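Local coordinates for protein glycinin A3B4 subunit (PDB 2D5F) that probably serves as a nitrogen and carbon store in soybean seeds, an 11S globulin whose subunits assemble into hexamers, at residues H116-E119 against G120-L123; K210-L213 against A214-N218; H383-N387 against A388-I392. All blocks are in the same frame, centred on the assembly; numbering follows the deposited sequence.

Interaction 1: H116-E119 against G120-L123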
ATOM      1  N   HIS B 116     -16.019   2.361  26.601  1.00 23.52           N
ATOM      2  CA  HIS B 116     -16.917   3.362  27.148  1.00 25.62           C
ATOM      3  C   HIS B 116     -17.049   4.541  26.201  1.00 27.89           C
ATOM      4  O   HIS B 116     -16.103   4.880  25.492  1.00 28.63           O
ATOM      5  CB  HIS B 116     -16.386   3.847  28.498  1.00 26.67           C
ATOM      6  CG  HIS B 116     -16.392   2.793  29.558  1.00 34.13           C
ATOM      7  ND1 HIS B 116     -17.480   2.564  30.372  1.00 33.06           N
ATOM      8  CD2 HIS B 116     -15.460   1.875  29.909  1.00 36.66           C
ATOM      9  CE1 HIS B 116     -17.217   1.551  31.178  1.00 43.14           C
ATOM     10  NE2 HIS B 116     -15.999   1.115  30.917  1.00 37.86           N
ATOM     11  N   PHE B 117     -18.225   5.159  26.188  1.00 23.28           N
ATOM     12  CA  PHE B 117     -18.457   6.317  25.344  1.00 26.55           C
ATOM     13  C   PHE B 117     -19.244   7.373  26.099  1.00 30.33           C
ATOM     14  O   PHE B 117     -19.941   7.070  27.075  1.00 28.11           O
ATOM     15  CB  PHE B 117     -19.205   5.935  24.056  1.00 25.74           C
ATOM     16  CG  PHE B 117     -20.561   5.321  24.284  1.00 24.96           C
ATOM     17  CD1 PHE B 117     -20.735   3.940  24.216  1.00 20.52           C
ATOM     18  CD2 PHE B 117     -21.666   6.125  24.557  1.00 20.67           C
ATOM     19  CE1 PHE B 117     -21.990   3.367  24.415  1.00 23.66           C
ATOM     20  CE2 PHE B 117     -22.923   5.565  24.758  1.00 23.65           C
ATOM     21  CZ  PHE B 117     -23.084   4.179  24.686  1.00 25.09           C
ATOM     22  N   ASN B 118     -19.122   8.610  25.636  1.00 27.28           N
ATOM     23  CA  ASN B 118     -19.809   9.746  26.232  1.00 29.97           C
ATOM     24  C   ASN B 118     -20.365  10.613  25.111  1.00 34.21           C
ATOM     25  O   ASN B 118     -20.003  10.441  23.942  1.00 25.78           O
ATOM     26  CB  ASN B 118     -18.832  10.577  27.068  1.00 33.23           C
ATOM     27  CG  ASN B 118     -18.308   9.823  28.267  1.00 41.70           C
ATOM     28  OD1 ASN B 118     -19.060   9.492  29.179  1.00 51.42           O
ATOM     29  ND2 ASN B 118     -17.008   9.545  28.272  1.00 53.51           N
ATOM     30  N   GLU B 119     -21.245  11.542  25.472  1.00 26.75           N
ATOM     31  CA  GLU B 119     -21.830  12.446  24.496  1.00 32.42           C
ATOM     32  C   GLU B 119     -20.697  13.181  23.796  1.00 27.96           C
ATOM     33  O   GLU B 119     -19.736  13.605  24.439  1.00 25.92           O
ATOM     34  CB  GLU B 119     -22.770  13.435  25.190  1.00 38.21           C
ATOM     35  CG  GLU B 119     -22.233  13.995  26.500  1.00 49.71           C
ATOM     36  CD  GLU B 119     -23.282  14.786  27.272  1.00 56.73           C
ATOM     37  OE1 GLU B 119     -24.397  14.254  27.488  1.00 48.16           O
ATOM     38  OE2 GLU B 119     -22.986  15.936  27.667  1.00 56.79           O
ATOM     39  N   GLY B 120     -20.813  13.321  22.478  1.00 24.47           N
ATOM     40  CA  GLY B 120     -19.780  13.990  21.708  1.00 23.38           C
ATOM     41  C   GLY B 120     -18.864  12.982  21.036  1.00 23.11           C
ATOM     42  O   GLY B 120     -18.049  13.339  20.182  1.00 27.78           O
ATOM     43  N   ASP B 121     -18.997  11.719  21.427  1.00 19.37           N
ATOM     44  CA  ASP B 121     -18.187  10.643  20.860  1.00 24.13           C
ATOM     45  C   ASP B 121     -18.820  10.049  19.611  1.00 22.33           C
ATOM     46  O   ASP B 121     -20.039  10.010  19.470  1.00 19.50           O
ATOM     47  CB  ASP B 121     -18.002   9.496  21.862  1.00 22.72           C
ATOM     48  CG  ASP B 121     -16.987   9.806  22.944  1.00 32.67           C
ATOM     49  OD1 ASP B 121     -16.858   8.969  23.860  1.00 33.91           O
ATOM     50  OD2 ASP B 121     -16.320  10.862  22.885  1.00 35.58           O
ATOM     51  N   VAL B 122     -17.966   9.587  18.711  1.00 21.32           N
ATOM     52  CA  VAL B 122     -18.404   8.937  17.489  1.00 19.36           C
ATOM     53  C   VAL B 122     -17.993   7.485  17.654  1.00 23.61           C
ATOM     54  O   VAL B 122     -16.900   7.200  18.153  1.00 25.14           O
ATOM     55  CB  VAL B 122     -17.706   9.518  16.249  1.00 24.84           C
ATOM     56  CG1 VAL B 122     -17.923   8.597  15.041  1.00 25.20           C
ATOM     57  CG2 VAL B 122     -18.256  10.902  15.951  1.00 18.94           C
ATOM     58  N   LEU B 123     -18.877   6.575  17.266  1.00 21.45           N
ATOM     59  CA  LEU B 123     -18.600   5.146  17.352  1.00 25.29           C
ATOM     60  C   LEU B 123     -18.698   4.609  15.932  1.00 23.47           C
ATOM     61  O   LEU B 123     -19.475   5.121  15.123  1.00 25.81           O
ATOM     62  CB  LEU B 123     -19.645   4.438  18.231  1.00 28.63           C
ATOM     63  CG  LEU B 123     -20.050   5.064  19.574  1.00 30.22           C
ATOM     64  CD1 LEU B 123     -21.173   4.241  20.198  1.00 31.14           C
ATOM     65  CD2 LEU B 123     -18.855   5.124  20.506  1.00 30.83           C
TER
HETATM   66  O   HOH W   1     -15.400   9.109  25.958  1.00 37.91           O

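Interaction 2: K210-L213 against A214-N218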
ATOM      1  N   LYS B 210     -34.867 -25.739  18.151  1.00 23.59           N
ATOM      2  CA  LYS B 210     -34.168 -25.891  19.426  1.00 27.84           C
ATOM      3  C   LYS B 210     -33.337 -27.165  19.444  1.00 22.78           C
ATOM      4  O   LYS B 210     -32.276 -27.217  20.063  1.00 28.90           O
ATOM      5  CB  LYS B 210     -35.150 -25.902  20.608  1.00 31.73           C
ATOM      6  CG  LYS B 210     -36.124 -27.075  20.646  1.00 40.68           C
ATOM      7  CD  LYS B 210     -36.989 -27.024  21.916  1.00 40.83           C
ATOM      8  CE  LYS B 210     -38.205 -27.935  21.809  1.00 42.34           C
ATOM      9  NZ  LYS B 210     -37.811 -29.313  21.406  1.00 44.79           N
ATOM     10  N   HIS B 211     -33.818 -28.193  18.760  1.00 27.30           N
ATOM     11  CA  HIS B 211     -33.091 -29.450  18.719  1.00 31.44           C
ATOM     12  C   HIS B 211     -31.724 -29.274  18.066  1.00 33.12           C
ATOM     13  O   HIS B 211     -30.717 -29.778  18.571  1.00 26.53           O
ATOM     14  CB  HIS B 211     -33.878 -30.505  17.945  1.00 33.05           C
ATOM     15  CG  HIS B 211     -33.143 -31.798  17.787  1.00 45.76           C
ATOM     16  ND1 HIS B 211     -32.844 -32.342  16.557  1.00 44.22           N
ATOM     17  CD2 HIS B 211     -32.618 -32.642  18.709  1.00 43.40           C
ATOM     18  CE1 HIS B 211     -32.165 -33.464  16.726  1.00 47.04           C
ATOM     19  NE2 HIS B 211     -32.015 -33.668  18.022  1.00 46.97           N
ATOM     20  N   PHE B 212     -31.696 -28.570  16.939  1.00 26.78           N
ATOM     21  CA  PHE B 212     -30.440 -28.355  16.231  1.00 30.89           C
ATOM     22  C   PHE B 212     -29.528 -27.401  16.993  1.00 27.33           C
ATOM     23  O   PHE B 212     -28.308 -27.584  17.009  1.00 30.99           O
ATOM     24  CB  PHE B 212     -30.694 -27.821  14.819  1.00 25.35           C
ATOM     25  CG  PHE B 212     -29.446 -27.708  13.989  1.00 32.59           C
ATOM     26  CD1 PHE B 212     -28.771 -26.496  13.883  1.00 33.40           C
ATOM     27  CD2 PHE B 212     -28.924 -28.823  13.345  1.00 31.62           C
ATOM     28  CE1 PHE B 212     -27.591 -26.399  13.142  1.00 26.65           C
ATOM     29  CE2 PHE B 212     -27.745 -28.736  12.604  1.00 34.29           C
ATOM     30  CZ  PHE B 212     -27.079 -27.518  12.505  1.00 31.28           C
ATOM     31  N   LEU B 213     -30.109 -26.386  17.624  1.00 23.02           N
ATOM     32  CA  LEU B 213     -29.300 -25.452  18.393  1.00 28.44           C
ATOM     33  C   LEU B 213     -28.723 -26.218  19.571  1.00 35.18           C
ATOM     34  O   LEU B 213     -27.565 -26.018  19.947  1.00 35.34           O
ATOM     35  CB  LEU B 213     -30.141 -24.272  18.895  1.00 22.74           C
ATOM     36  CG  LEU B 213     -30.625 -23.284  17.822  1.00 35.98           C
ATOM     37  CD1 LEU B 213     -31.326 -22.105  18.486  1.00 23.95           C
ATOM     38  CD2 LEU B 213     -29.436 -22.791  16.988  1.00 28.84           C
ATOM     39  N   ALA B 214     -29.532 -27.108  20.141  1.00 32.26           N
ATOM     40  CA  ALA B 214     -29.100 -27.911  21.276  1.00 32.24           C
ATOM     41  C   ALA B 214     -27.856 -28.714  20.903  1.00 33.01           C
ATOM     42  O   ALA B 214     -26.883 -28.745  21.657  1.00 36.56           O
ATOM     43  CB  ALA B 214     -30.229 -28.846  21.723  1.00 29.12           C
ATOM     44  N   GLN B 215     -27.886 -29.352  19.734  1.00 26.11           N
ATOM     45  CA  GLN B 215     -26.746 -30.139  19.275  1.00 29.65           C
ATOM     46  C   GLN B 215     -25.573 -29.246  18.871  1.00 31.02           C
ATOM     47  O   GLN B 215     -24.429 -29.505  19.244  1.00 32.63           O
ATOM     48  CB  GLN B 215     -27.138 -31.015  18.078  1.00 32.82           C
ATOM     49  CG  GLN B 215     -28.267 -31.993  18.342  1.00 37.85           C
ATOM     50  CD  GLN B 215     -28.428 -32.991  17.218  1.00 49.15           C
ATOM     51  OE1 GLN B 215     -27.859 -34.083  17.251  1.00 54.34           O
ATOM     52  NE2 GLN B 215     -29.191 -32.613  16.199  1.00 52.37           N
ATOM     53  N   SER B 216     -25.868 -28.199  18.102  1.00 31.20           N
ATOM     54  CA  SER B 216     -24.854 -27.263  17.629  1.00 31.02           C
ATOM     55  C   SER B 216     -24.022 -26.675  18.757  1.00 32.35           C
ATOM     56  O   SER B 216     -22.787 -26.663  18.697  1.00 34.25           O
ATOM     57  CB  SER B 216     -25.510 -26.103  16.866  1.00 29.09           C
ATOM     58  OG  SER B 216     -26.167 -26.554  15.700  1.00 34.37           O
ATOM     59  N   PHE B 217     -24.714 -26.183  19.779  1.00 29.46           N
ATOM     60  CA  PHE B 217     -24.072 -25.548  20.919  1.00 26.62           C
ATOM     61  C   PHE B 217     -23.784 -26.485  22.093  1.00 29.88           C
ATOM     62  O   PHE B 217     -23.368 -26.034  23.160  1.00 27.42           O
ATOM     63  CB  PHE B 217     -24.939 -24.373  21.388  1.00 30.20           C
ATOM     64  CG  PHE B 217     -25.178 -23.328  20.325  1.00 33.62           C
ATOM     65  CD1 PHE B 217     -26.353 -22.579  20.320  1.00 24.59           C
ATOM     66  CD2 PHE B 217     -24.224 -23.089  19.331  1.00 35.71           C
ATOM     67  CE1 PHE B 217     -26.582 -21.612  19.346  1.00 25.17           C
ATOM     68  CE2 PHE B 217     -24.442 -22.119  18.348  1.00 28.14           C
ATOM     69  CZ  PHE B 217     -25.624 -21.380  18.356  1.00 28.88           C
ATOM     70  N   ASN B 218     -23.996 -27.784  21.895  1.00 31.34           N
ATOM     71  CA  ASN B 218     -23.752 -28.770  22.947  1.00 36.95           C
ATOM     72  C   ASN B 218     -24.413 -28.348  24.253  1.00 39.22           C
ATOM     73  O   ASN B 218     -23.773 -28.290  25.300  1.00 41.75           O
ATOM     74  CB  ASN B 218     -22.246 -28.951  23.169  1.00 41.89           C
ATOM     75  CG  ASN B 218     -21.930 -29.965  24.262  1.00 54.32           C
ATOM     76  OD1 ASN B 218     -22.422 -31.096  24.242  1.00 53.64           O
ATOM     77  ND2 ASN B 218     -21.097 -29.564  25.218  1.00 58.83           N
TER

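Interaction 3: H383-N387 against A388-I392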
ATOM      1  N   HIS B 383     -18.899  26.575   0.624  1.00 26.28           N
ATOM      2  CA  HIS B 383     -17.900  25.534   0.441  1.00 17.34           C
ATOM      3  C   HIS B 383     -18.587  24.312  -0.155  1.00 19.44           C
ATOM      4  O   HIS B 383     -19.817  24.245  -0.191  1.00 24.87           O
ATOM      5  CB  HIS B 383     -17.276  25.159   1.793  1.00 13.29           C
ATOM      6  CG  HIS B 383     -18.271  24.688   2.814  1.00 21.53           C
ATOM      7  ND1 HIS B 383     -19.118  25.545   3.484  1.00 18.06           N
ATOM      8  CD2 HIS B 383     -18.546  23.446   3.285  1.00 21.54           C
ATOM      9  CE1 HIS B 383     -19.870  24.854   4.324  1.00 19.18           C
ATOM     10  NE2 HIS B 383     -19.543  23.578   4.223  1.00 16.75           N
ATOM     11  N   TRP B 384     -17.794  23.360  -0.638  1.00 17.96           N
ATOM     12  CA  TRP B 384     -18.337  22.123  -1.189  1.00 18.70           C
ATOM     13  C   TRP B 384     -17.385  20.970  -0.903  1.00 16.16           C
ATOM     14  O   TRP B 384     -16.218  21.176  -0.567  1.00 19.13           O
ATOM     15  CB  TRP B 384     -18.574  22.253  -2.695  1.00 15.54           C
ATOM     16  CG  TRP B 384     -17.330  22.168  -3.533  1.00 22.96           C
ATOM     17  CD1 TRP B 384     -16.760  21.039  -4.046  1.00 23.37           C
ATOM     18  CD2 TRP B 384     -16.507  23.260  -3.959  1.00 18.51           C
ATOM     19  NE1 TRP B 384     -15.638  21.360  -4.770  1.00 20.79           N
ATOM     20  CE2 TRP B 384     -15.458  22.717  -4.731  1.00 15.68           C
ATOM     21  CE3 TRP B 384     -16.555  24.646  -3.762  1.00 23.45           C
ATOM     22  CZ2 TRP B 384     -14.461  23.513  -5.309  1.00 25.74           C
ATOM     23  CZ3 TRP B 384     -15.562  25.437  -4.336  1.00 29.10           C
ATOM     24  CH2 TRP B 384     -14.531  24.866  -5.099  1.00 24.32           C
ATOM     25  N   ASN B 385     -17.894  19.752  -1.018  1.00 20.10           N
ATOM     26  CA  ASN B 385     -17.084  18.579  -0.786  1.00 17.89           C
ATOM     27  C   ASN B 385     -16.707  18.029  -2.150  1.00 14.83           C
ATOM     28  O   ASN B 385     -17.569  17.750  -2.980  1.00 17.22           O
ATOM     29  CB  ASN B 385     -17.868  17.556   0.038  1.00 18.28           C
ATOM     30  CG  ASN B 385     -18.203  18.076   1.428  1.00 23.00           C
ATOM     31  OD1 ASN B 385     -19.373  18.242   1.781  1.00 22.33           O
ATOM     32  ND2 ASN B 385     -17.176  18.347   2.218  1.00 18.59           N
ATOM     33  N   LEU B 386     -15.409  17.893  -2.374  1.00 12.54           N
ATOM     34  CA  LEU B 386     -14.884  17.415  -3.640  1.00 12.42           C
ATOM     35  C   LEU B 386     -15.162  15.960  -3.957  1.00 15.18           C
ATOM     36  O   LEU B 386     -15.497  15.622  -5.088  1.00 13.83           O
ATOM     37  CB  LEU B 386     -13.365  17.608  -3.685  1.00 12.15           C
ATOM     38  CG  LEU B 386     -12.753  19.000  -3.864  1.00 22.64           C
ATOM     39  CD1 LEU B 386     -13.089  19.911  -2.688  1.00 21.26           C
ATOM     40  CD2 LEU B 386     -11.254  18.833  -3.995  1.00 20.96           C
ATOM     41  N   ASN B 387     -15.027  15.105  -2.951  1.00 18.48           N
ATOM     42  CA  ASN B 387     -15.156  13.669  -3.153  1.00 18.84           C
ATOM     43  C   ASN B 387     -16.154  12.901  -2.297  1.00 21.56           C
ATOM     44  O   ASN B 387     -15.938  11.718  -2.030  1.00 22.55           O
ATOM     45  CB  ASN B 387     -13.776  13.029  -2.961  1.00 16.29           C
ATOM     46  CG  ASN B 387     -13.241  13.214  -1.549  1.00 24.96           C
ATOM     47  OD1 ASN B 387     -12.230  12.611  -1.167  1.00 29.68           O
ATOM     48  ND2 ASN B 387     -13.911  14.054  -0.761  1.00 13.85           N
ATOM     49  N   ALA B 388     -17.241  13.528  -1.872  1.00 17.56           N
ATOM     50  CA  ALA B 388     -18.193  12.788  -1.057  1.00 22.27           C
ATOM     51  C   ALA B 388     -19.544  13.450  -0.873  1.00 18.00           C
ATOM     52  O   ALA B 388     -19.649  14.670  -0.879  1.00 18.31           O
ATOM     53  CB  ALA B 388     -17.585  12.518   0.310  1.00 18.07           C
ATOM     54  N   ASN B 389     -20.576  12.625  -0.731  1.00 17.46           N
ATOM     55  CA  ASN B 389     -21.906  13.128  -0.449  1.00 17.45           C
ATOM     56  C   ASN B 389     -21.842  13.389   1.051  1.00 19.75           C
ATOM     57  O   ASN B 389     -21.004  12.809   1.749  1.00 19.93           O
ATOM     58  CB  ASN B 389     -22.981  12.074  -0.728  1.00 18.88           C
ATOM     59  CG  ASN B 389     -23.311  11.953  -2.191  1.00 20.03           C
ATOM     60  OD1 ASN B 389     -23.385  12.952  -2.901  1.00 16.42           O
ATOM     61  ND2 ASN B 389     -23.536  10.726  -2.651  1.00 17.98           N
ATOM     62  N   SER B 390     -22.722  14.244   1.556  1.00 16.96           N
ATOM     63  CA  SER B 390     -22.712  14.556   2.978  1.00 21.56           C
ATOM     64  C   SER B 390     -24.115  14.542   3.545  1.00 15.47           C
ATOM     65  O   SER B 390     -25.085  14.754   2.818  1.00 21.87           O
ATOM     66  CB  SER B 390     -22.105  15.941   3.214  1.00 18.54           C
ATOM     67  OG  SER B 390     -20.757  15.983   2.805  1.00 30.43           O
ATOM     68  N   VAL B 391     -24.215  14.287   4.844  1.00 16.56           N
ATOM     69  CA  VAL B 391     -25.509  14.285   5.521  1.00 17.28           C
ATOM     70  C   VAL B 391     -25.360  15.036   6.840  1.00 19.39           C
ATOM     71  O   VAL B 391     -24.625  14.610   7.742  1.00 16.73           O
ATOM     72  CB  VAL B 391     -26.012  12.857   5.812  1.00 22.14           C
ATOM     73  CG1 VAL B 391     -27.435  12.916   6.364  1.00 19.58           C
ATOM     74  CG2 VAL B 391     -25.965  12.017   4.539  1.00 19.09           C
ATOM     75  N   ILE B 392     -26.047  16.164   6.935  1.00 17.86           N
ATOM     76  CA  ILE B 392     -26.004  16.988   8.127  1.00 17.35           C
ATOM     77  C   ILE B 392     -27.120  16.614   9.087  1.00 16.42           C
ATOM     78  O   ILE B 392     -28.258  16.397   8.676  1.00 19.28           O
ATOM     79  CB  ILE B 392     -26.190  18.482   7.782  1.00 18.86           C
ATOM     80  CG1 ILE B 392     -25.014  18.984   6.946  1.00 17.46           C
ATOM     81  CG2 ILE B 392     -26.304  19.300   9.061  1.00 19.18           C
ATOM     82  CD1 ILE B 392     -25.245  20.360   6.357  1.00 22.92           C
TER

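Interaction 1: H116-E119 against G120-L123
Leu123 lays its CD1 methyl over one face of the Phe117 ring, set toward the rim, with CD1 4.1 Å from Phe117 CD1. Its second methyl, CD2, drops onto the root of the same side chain, 3.7 Å from Phe117 CB, and the two side chains cross at about a right angle. Phe117 has its CG between the backbone N and the carbonyl carbon (chi1 60°); the ring is thereby carried away from the turn, toward Ile78 and Val71. Next to this apolar overlap the chain reverses tightly. Asn118 to Asp121 form a type II beta turn, closed by Asp121 N donating to Asn118 O over 3.0 Å. It joins strand 107-118 to strand 121-125 in the N-terminal cupin domain, and the two strands belong to different sheets of the barrel. The second corner of the turn is Gly120, whose positive phi (100°) would jam any CB against the carbonyl of Glu119. Asp121 folds its carboxylate back over the end of the incoming strand. OD1 takes the amide hydrogen of Asn118, with Asn118 N 2.9 Å from Asp121 OD1 and an N-H...O angle of 157°; the donor comes from above the carboxylate plane. A water joins the same two residues a second time, donating to Asp121 OD1 at 2.6 Å and accepting from Asn118 ND2 at 2.9 Å. OD1 is thus gripped twice, by a backbone amide and by a water that also ties down the Asn118 amide. At the first corner of the turn Glu119 OE1 accepts from Gly74 N; Asp121 and Leu123 touch His332 of strand 332-334. The Leu123 side chain lies about 6 Å from a bound carbonate ion, probably taken up from the crystallisation liquor.

Interaction 2: K210-L213 against A214-N218
Lys210 to Ser216 form a short helix in which Ala214 N donates to Lys210 O over 2.7 Å and the i to i+4 pattern runs on to Phe217 N and Leu213 O. Ser216 adds a second bond to one of these carbonyls: its OG reaches Phe212 O at 2.7 Å, above the carbonyl plane, while its own backbone N comes to that oxygen from the opposite face. One acceptor thus takes both the hydroxyl and the backbone NH of the serine, whose OG is also pressed over a face of the Phe212 ring, 2.9 Å from Phe212 CE1. The ring is brought there by a CG anti to the backbone N (chi1 -174°). On the exposed side the flat groups of His211 and Gln215 stack, their planes 27° apart, with Gln215 NE2 3.1 Å from His211 CE1 and Gln215 CG over a face of the imidazole. With alanine in place of Gln215, CG and the amide would be gone, and the His211 imidazole would probably lose its stacking partner and be freer to turn. On the buried side Leu213 and Phe217 lie side by side and point the same way, with Leu213 CD2 3.9 Å from Phe217 CE1. The phenylalanine ring then meets Phe459 of a neighbouring subunit edge-to-face, and Phe212 packs on Arg402 of the same neighbour, carrying the helix into the subunit interface. Lys210 instead turns to Glu221 of helix 221-226 in a salt bridge. The helix ends in a Schellman motif, with Asn218 as the C-prime residue at positive phi and Asn218 N bonded to Gln215 O.

Interaction 3: H383-N387 against A388-I392
Matching first torsions, -64° in Asn385 and -63° in Ser390, set Asn385 CG and Ser390 OG each anti to their own carbonyl carbon, and the two side chains reach inward across the mouth of the connection between them. Asn385 CG lies 3.6 Å from Ser390 OG, bringing the amide group close to the hydroxyl. Lower down, the CB of Asn385 rests against Ala388 O at 3.5 Å, which brings the backbone of the loop up beneath the asparagine. Ala388 is nearly fully extended, which leaves its CB 3.0 Å from Asn387 O. Its N is buried with no hydrogen-bond partner in the model. Two side chains of the neighbouring loop bind carbonyls of this one: Asn385 O accepts from Asn427 ND2 and Leu386 O from Gln426 NE2. Outward-facing residues bind another copy of the protein, Trp384 stacking on Tyr62 of a neighbouring subunit and Asn389 ND2 donating to Gln155 O of the same one. The loop carries the chain from strand 379-385 in one sheet of the C-terminal barrel to strand 390-395 in the other. The spacing of His383, Asn385 and Ser390 is consistent with the first conserved cupin motif, which in metal-binding cupins supplies two histidines and a glutamate; here Asn385 and Ser390 would fall at the second histidine and the glutamate. A magnesium ion lies about 6 Å from the Asn385 side chain, too far for direct coordination; by analogy the pair probably sits near where metal-binding cupins hold their metal, in the jelly-roll barrel of the cupin fold.

Overall arrangement
Interactions 1 and 3 show one task solved twice: each links two sheets of a cupin barrel, in the N-terminal and the C-terminal domain respectively, with centres about 23 Å apart. The solutions differ. Residues 116-123 reverse sharply in a partly buried turn, held by a carboxylate, a water and an apolar overlap; residues 383-392 take a longer, buried loop in which polar side chains lie close together and one other subunit packs against the outer residues. Interaction 2 lies on a separate helix, about 37 Å from the chain centre, and its centre is about 49 Å from that of interaction 3. There regular helical bonding dominates, with an exposed stack on one side and aromatic packing against another subunit.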